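Local coordinates for protein benzoate transport porin BenP (Acinetobacter baumannii AB307-0294, PDB 5DL8) that probably forms a monomeric beta-barrel channel through the outer membrane, in the manner of OprD-family porins, for the uptake of small solutes such as benzoate, at residues 28-33 and 401-406; 364-369 and 378-383. All blocks are in the same frame, centred on the assembly; numbering follows the deposited sequence.

Interaction 1: 28-33 and 401-406; sequences FTLKNA and VNYTKK
The rings of F28 and Y403 meet rim to rim: CD2 of F28 lies 4.0 Å from CE2 of Y403, each atom near the plane of the other ring. Both rings have CG anti to the backbone N, yet the side chains cross at about a right angle. L30 lies alongside Y403, CB to CB 3.9 Å, and its CD1 approaches the tyrosine ring obliquely; F377 meets that ring from the preceding strand. F28, L30, N32, V401, Y403 and K405 share this face of the sheet. On the face of T29, K31, N402 and T404, the bent lysine chain runs beside N402, its CG 3.3 Å from N402 OD1. The same OD1 accepts a hydrogen bond from a water that also donates to L30 O, tying side chain to backbone; K31 NZ reaches Q147 O. Six backbone hydrogen bonds pair F28 with K405, L30 with Y403 and N32 with V401, for example Y403 N to L30 O at 2.8 Å and 165°. The segment axes are 4.7 Å apart and antiparallel at 179°. Pairing of the first strand, 25-39, with the last, 394-406, is the closure of an outer-membrane beta-barrel.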
loop_
_atom_site.group_PDB
_atom_site.type_symbol
_atom_site.label_atom_id
_atom_site.label_comp_id
_atom_site.label_asym_id
_atom_site.label_seq_id
_atom_site.Cartn_x
_atom_site.Cartn_y
_atom_site.Cartn_z
ATOM N N PHE A 28 -10.230 14.463 9.922
ATOM C CA PHE A 28 -10.104 13.943 11.266
ATOM C C PHE A 28 -10.509 12.493 11.280
ATOM O O PHE A 28 -11.575 12.132 10.804
ATOM C CB PHE A 28 -11.049 14.676 12.243
ATOM C CG PHE A 28 -10.940 14.176 13.644
ATOM C CD1 PHE A 28 -9.779 14.324 14.347
ATOM C CD2 PHE A 28 -11.972 13.517 14.243
ATOM C CE1 PHE A 28 -9.625 13.773 15.626
ATOM C CE2 PHE A 28 -11.847 13.009 15.542
ATOM C CZ PHE A 28 -10.684 13.129 16.230
ATOM N N THR A 29 -9.670 11.664 11.881
ATOM C CA THR A 29 -9.976 10.258 12.030
ATOM C C THR A 29 -9.752 9.732 13.479
ATOM O O THR A 29 -9.031 10.280 14.260
ATOM C CB THR A 29 -9.192 9.304 11.063
ATOM O OG1 THR A 29 -7.851 9.206 11.465
ATOM C CG2 THR A 29 -9.218 9.701 9.559
ATOM N N LEU A 30 -10.410 8.589 13.708
ATOM C CA LEU A 30 -10.330 7.676 14.808
ATOM C C LEU A 30 -10.306 6.254 14.249
ATOM O O LEU A 30 -11.031 5.864 13.321
ATOM C CB LEU A 30 -11.515 7.809 15.824
ATOM C CG LEU A 30 -11.774 9.177 16.457
ATOM C CD1 LEU A 30 -13.137 9.238 17.111
ATOM C CD2 LEU A 30 -10.750 9.533 17.477
ATOM N N LYS A 31 -9.434 5.490 14.874
ATOM C CA LYS A 31 -9.306 4.075 14.625
ATOM C C LYS A 31 -9.083 3.243 15.946
ATOM O O LYS A 31 -8.012 3.334 16.618
ATOM C CB LYS A 31 -8.088 3.858 13.707
ATOM C CG LYS A 31 -8.110 2.425 13.109
ATOM C CD LYS A 31 -6.956 2.123 12.143
ATOM C CE LYS A 31 -7.277 2.661 10.735
ATOM N NZ LYS A 31 -6.046 2.455 9.823
ATOM N N ASN A 32 -9.986 2.336 16.178
ATOM C CA ASN A 32 -9.898 1.320 17.202
ATOM C C ASN A 32 -9.560 0.079 16.421
ATOM O O ASN A 32 -10.400 -0.412 15.664
ATOM C CB ASN A 32 -11.251 1.116 17.883
ATOM C CG ASN A 32 -11.200 0.183 19.159
ATOM O OD1 ASN A 32 -11.151 -1.053 19.102
ATOM N ND2 ASN A 32 -11.296 0.812 20.313
ATOM N N ALA A 33 -8.377 -0.475 16.671
ATOM C CA ALA A 33 -7.831 -1.569 15.841
ATOM C C ALA A 33 -7.455 -2.747 16.694
ATOM O O ALA A 33 -6.606 -2.615 17.583
ATOM C CB ALA A 33 -6.548 -1.091 15.079
ATOM N N VAL A 401 -12.895 -0.297 14.194
ATOM C CA VAL A 401 -13.954 0.656 14.232
ATOM C C VAL A 401 -13.338 1.968 13.839
ATOM O O VAL A 401 -12.506 2.493 14.557
ATOM C CB VAL A 401 -14.583 0.828 15.615
ATOM C CG1 VAL A 401 -15.757 1.848 15.575
ATOM C CG2 VAL A 401 -15.030 -0.516 16.190
ATOM N N ASN A 402 -13.778 2.491 12.707
ATOM C CA ASN A 402 -13.234 3.664 12.028
ATOM C C ASN A 402 -14.196 4.810 12.105
ATOM O O ASN A 402 -15.434 4.616 11.920
ATOM C CB ASN A 402 -12.988 3.329 10.546
ATOM C CG ASN A 402 -11.730 2.424 10.340
ATOM O OD1 ASN A 402 -10.675 2.687 10.973
ATOM N ND2 ASN A 402 -11.826 1.381 9.519
ATOM N N TYR A 403 -13.649 5.994 12.304
ATOM C CA TYR A 403 -14.421 7.227 12.183
ATOM C C TYR A 403 -13.640 8.179 11.314
ATOM O O TYR A 403 -12.450 8.315 11.495
ATOM C CB TYR A 403 -14.640 7.903 13.506
ATOM C CG TYR A 403 -15.391 9.201 13.359
ATOM C CD1 TYR A 403 -16.798 9.243 13.238
ATOM C CD2 TYR A 403 -14.739 10.401 13.440
ATOM C CE1 TYR A 403 -17.496 10.454 13.133
ATOM C CE2 TYR A 403 -15.414 11.589 13.400
ATOM C CZ TYR A 403 -16.771 11.607 13.189
ATOM O OH TYR A 403 -17.332 12.821 13.162
ATOM N N THR A 404 -14.336 8.804 10.375
ATOM C CA THR A 404 -13.759 9.719 9.353
ATOM C C THR A 404 -14.633 10.965 9.260
ATOM O O THR A 404 -15.836 10.867 9.147
ATOM C CB THR A 404 -13.558 9.002 8.038
ATOM O OG1 THR A 404 -12.622 7.971 8.264
ATOM C CG2 THR A 404 -13.008 9.938 6.959
ATOM N N LYS A 405 -14.048 12.128 9.410
ATOM C CA LYS A 405 -14.800 13.335 9.129
ATOM C C LYS A 405 -13.947 14.320 8.312
ATOM O O LYS A 405 -12.779 14.619 8.659
ATOM C CB LYS A 405 -15.264 13.998 10.373
ATOM C CG LYS A 405 -16.150 15.173 9.959
ATOM C CD LYS A 405 -16.972 15.728 11.089
ATOM C CE LYS A 405 -16.209 16.775 11.880
ATOM N NZ LYS A 405 -17.254 17.584 12.561
ATOM N N LYS A 406 -14.566 14.790 7.226
ATOM C CA LYS A 406 -13.905 15.541 6.152
ATOM C C LYS A 406 -14.616 16.878 6.129
ATOM O O LYS A 406 -15.843 16.945 6.292
ATOM C CB LYS A 406 -14.108 14.822 4.877
ATOM C CG LYS A 406 -12.840 14.439 4.210
ATOM C CD LYS A 406 -13.102 13.857 2.834
ATOM C CE LYS A 406 -13.570 12.416 2.967
ATOM N NZ LYS A 406 -12.414 11.502 2.698
HETATM O O HOH W 1 -10.026 5.325 10.881
#

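Interaction 2: 364-369 and 378-383; sequences ILNYAF and ALQYIR. With C8E ((hydroxyethyloxy)tri(ethyloxy)octane), chain C.
Segments 364-369 and 378-383 lie on the two arms of a beta hairpin in the barrel wall, antiparallel with axes 4.7 Å apart. L365 with Y381 and Y367 with L379 are the hydrogen-bonded pairs; between them, N366 and Q380 form a non-hydrogen-bonded pair whose side chains supply the bond instead. Q380 is extended, CG anti to its backbone N, while N366 places CG beside the backbone N (chi1 -69°), which brings OD1 across to the neighbouring strand 377-388. Q380 NE2 donates to a lone pair of N366 OD1 at 2.9 Å, somewhat bent at 148°, with the two amide planes turned 59° apart. N366 ND2 binds N337 OD1 on strand 336-349, which flanks 364-369 on the side away from 378-383; this fixes the amide's orientation. Beside this pair, I364 and I382 run alongside each other, touching through their CG1 atoms. Just beyond the strand end, the F369 ring crosses L379 obliquely, CE2 3.9 Å from L379 CG, and Y367 CE2 lies above one face of the F369 ring, offset toward the rim. A detergent molecule, C8E, touches both aromatics, with C13 3.7 Å from F369 CE1. One water donates to both N366 OD1, at 2.6 Å, and L379 O, at 2.8 Å.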
loop_
_atom_site.group_PDB
_atom_site.type_symbol
_atom_site.label_atom_id
_atom_site.label_comp_id
_atom_site.label_asym_id
_atom_site.label_seq_id
_atom_site.Cartn_x
_atom_site.Cartn_y
_atom_site.Cartn_z
ATOM N N ILE A 364 -13.394 -10.147 3.877
ATOM C CA ILE A 364 -13.390 -8.695 4.143
ATOM C C ILE A 364 -14.864 -8.288 4.175
ATOM O O ILE A 364 -15.623 -8.459 3.139
ATOM C CB ILE A 364 -12.666 -7.989 3.020
ATOM C CG1 ILE A 364 -11.240 -8.577 2.842
ATOM C CG2 ILE A 364 -12.623 -6.466 3.201
ATOM C CD1 ILE A 364 -10.758 -8.429 1.425
ATOM N N LEU A 365 -15.287 -7.826 5.362
ATOM C CA LEU A 365 -16.637 -7.383 5.623
ATOM C C LEU A 365 -16.554 -5.851 5.934
ATOM O O LEU A 365 -15.703 -5.464 6.716
ATOM C CB LEU A 365 -17.246 -8.191 6.827
ATOM C CG LEU A 365 -17.355 -9.747 6.614
ATOM C CD1 LEU A 365 -18.203 -10.437 7.696
ATOM C CD2 LEU A 365 -17.956 -10.137 5.255
ATOM N N ASN A 366 -17.359 -5.002 5.239
ATOM C CA ASN A 366 -17.424 -3.574 5.479
ATOM C C ASN A 366 -18.858 -3.189 5.791
ATOM O O ASN A 366 -19.727 -3.673 5.099
ATOM C CB ASN A 366 -16.926 -2.741 4.322
ATOM C CG ASN A 366 -15.453 -2.886 4.158
ATOM O OD1 ASN A 366 -14.615 -2.518 5.050
ATOM N ND2 ASN A 366 -15.091 -3.519 3.053
ATOM N N TYR A 367 -19.088 -2.415 6.853
ATOM C CA TYR A 367 -20.415 -1.917 7.184
ATOM C C TYR A 367 -20.264 -0.418 7.455
ATOM O O TYR A 367 -19.602 -0.057 8.421
ATOM C CB TYR A 367 -21.072 -2.619 8.373
ATOM C CG TYR A 367 -22.506 -2.126 8.535
ATOM C CD1 TYR A 367 -23.502 -2.334 7.513
ATOM C CD2 TYR A 367 -22.857 -1.350 9.544
ATOM C CE1 TYR A 367 -24.799 -1.861 7.640
ATOM C CE2 TYR A 367 -24.129 -0.899 9.651
ATOM C CZ TYR A 367 -25.106 -1.155 8.702
ATOM O OH TYR A 367 -26.402 -0.623 8.911
ATOM N N ALA A 368 -20.800 0.452 6.604
ATOM C CA ALA A 368 -20.767 1.891 6.871
ATOM C C ALA A 368 -22.179 2.197 7.574
ATOM O O ALA A 368 -23.241 1.935 7.013
ATOM C CB ALA A 368 -20.557 2.671 5.524
ATOM N N PHE A 369 -22.185 2.819 8.725
ATOM C CA PHE A 369 -23.420 3.081 9.403
ATOM C C PHE A 369 -24.190 4.153 8.655
ATOM O O PHE A 369 -23.600 5.127 8.165
ATOM C CB PHE A 369 -23.128 3.612 10.777
ATOM C CG PHE A 369 -22.742 2.542 11.764
ATOM C CD1 PHE A 369 -23.717 1.835 12.448
ATOM C CD2 PHE A 369 -21.416 2.266 12.034
ATOM C CE1 PHE A 369 -23.374 0.872 13.375
ATOM C CE2 PHE A 369 -21.108 1.325 12.978
ATOM C CZ PHE A 369 -22.053 0.615 13.603
ATOM N N ALA A 378 -17.759 3.479 10.718
ATOM C CA ALA A 378 -17.779 2.231 9.916
ATOM C C ALA A 378 -17.186 1.101 10.745
ATOM O O ALA A 378 -16.366 1.373 11.645
ATOM C CB ALA A 378 -16.963 2.407 8.572
ATOM N N LEU A 379 -17.526 -0.149 10.390
ATOM C CA LEU A 379 -16.854 -1.308 10.919
ATOM C C LEU A 379 -16.200 -2.080 9.750
ATOM O O LEU A 379 -16.753 -2.155 8.605
ATOM C CB LEU A 379 -17.812 -2.306 11.636
ATOM C CG LEU A 379 -18.773 -1.803 12.666
ATOM C CD1 LEU A 379 -19.810 -2.923 12.942
ATOM C CD2 LEU A 379 -18.103 -1.309 13.901
ATOM N N GLN A 380 -15.084 -2.729 10.066
ATOM C CA GLN A 380 -14.408 -3.600 9.133
ATOM C C GLN A 380 -13.817 -4.733 9.899
ATOM O O GLN A 380 -13.159 -4.495 10.981
ATOM C CB GLN A 380 -13.281 -2.848 8.398
ATOM C CG GLN A 380 -12.635 -3.629 7.228
ATOM C CD GLN A 380 -11.500 -2.856 6.653
ATOM O OE1 GLN A 380 -10.434 -2.663 7.292
ATOM N NE2 GLN A 380 -11.732 -2.317 5.478
ATOM N N TYR A 381 -14.062 -5.925 9.349
ATOM C CA TYR A 381 -13.549 -7.196 9.790
ATOM C C TYR A 381 -12.839 -7.920 8.583
ATOM O O TYR A 381 -13.435 -8.122 7.457
ATOM C CB TYR A 381 -14.655 -8.127 10.303
ATOM C CG TYR A 381 -14.173 -9.522 10.670
ATOM C CD1 TYR A 381 -13.216 -9.710 11.676
ATOM C CD2 TYR A 381 -14.568 -10.611 9.968
ATOM C CE1 TYR A 381 -12.713 -10.963 12.005
ATOM C CE2 TYR A 381 -14.076 -11.896 10.286
ATOM C CZ TYR A 381 -13.127 -12.057 11.316
ATOM O OH TYR A 381 -12.594 -13.312 11.639
ATOM N N ILE A 382 -11.621 -8.372 8.882
ATOM C CA ILE A 382 -10.768 -9.078 7.982
ATOM C C ILE A 382 -10.294 -10.381 8.613
ATOM O O ILE A 382 -9.789 -10.427 9.806
ATOM C CB ILE A 382 -9.635 -8.206 7.487
ATOM C CG1 ILE A 382 -10.195 -7.185 6.536
ATOM C CG2 ILE A 382 -8.688 -9.017 6.571
ATOM C CD1 ILE A 382 -9.331 -5.975 6.320
ATOM N N ARG A 383 -10.501 -11.462 7.882
ATOM C CA ARG A 383 -10.060 -12.786 8.314
ATOM C C ARG A 383 -9.051 -13.353 7.302
ATOM O O ARG A 383 -9.388 -13.523 6.106
ATOM C CB ARG A 383 -11.248 -13.788 8.521
ATOM C CG ARG A 383 -10.874 -15.243 8.767
ATOM C CD ARG A 383 -10.259 -15.371 10.152
ATOM N NE ARG A 383 -9.661 -16.720 10.363
ATOM C CZ ARG A 383 -9.206 -17.185 11.547
ATOM N NH1 ARG A 383 -9.293 -16.471 12.651
ATOM N NH2 ARG A 383 -8.660 -18.364 11.613
HETATM O O12 C8E C . -24.165 -3.781 14.215
HETATM C C13 C8E C . -24.735 -2.492 14.314
HETATM C C14 C8E C . -25.911 -2.328 13.340
HETATM O O15 C8E C . -26.793 -1.272 13.809
HETATM C C16 C8E C . -27.353 -0.340 12.870
HETATM C C17 C8E C . -28.418 -1.049 12.040
HETATM O O18 C8E C . -29.152 -0.073 11.264
HETATM C C19 C8E C . -29.826 -0.734 10.163
HETATM C C20 C8E C . -31.019 0.089 9.688
HETATM O O21 C8E C . -30.593 1.437 9.421
HETATM O O HOH W 2 -15.482 -0.678 6.653
#

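Both contacts are surface contacts of the barrel wall, with no buried residue among those that touch, and their centres are about 13 Å apart. Strands 377-388 and 394-406 are neighbours, so 378-383 and 401-406 adjoin directly: N402 O and A378 N probably form a hydrogen bond (2.9 Å), and V401 CG2 packs on L379 CD2. Interaction 2 joins arms that follow closely in sequence, whereas interaction 1 joins segments 368 residues apart, and the hairpin is nested within the loop it closes. In both, an asparagine OD1 shares a water with a partner-strand carbonyl; N366 also takes an amide bond from Q380, whereas N402 OD1 lies beside the K31 methylenes. Detergent contact belongs to interaction 2.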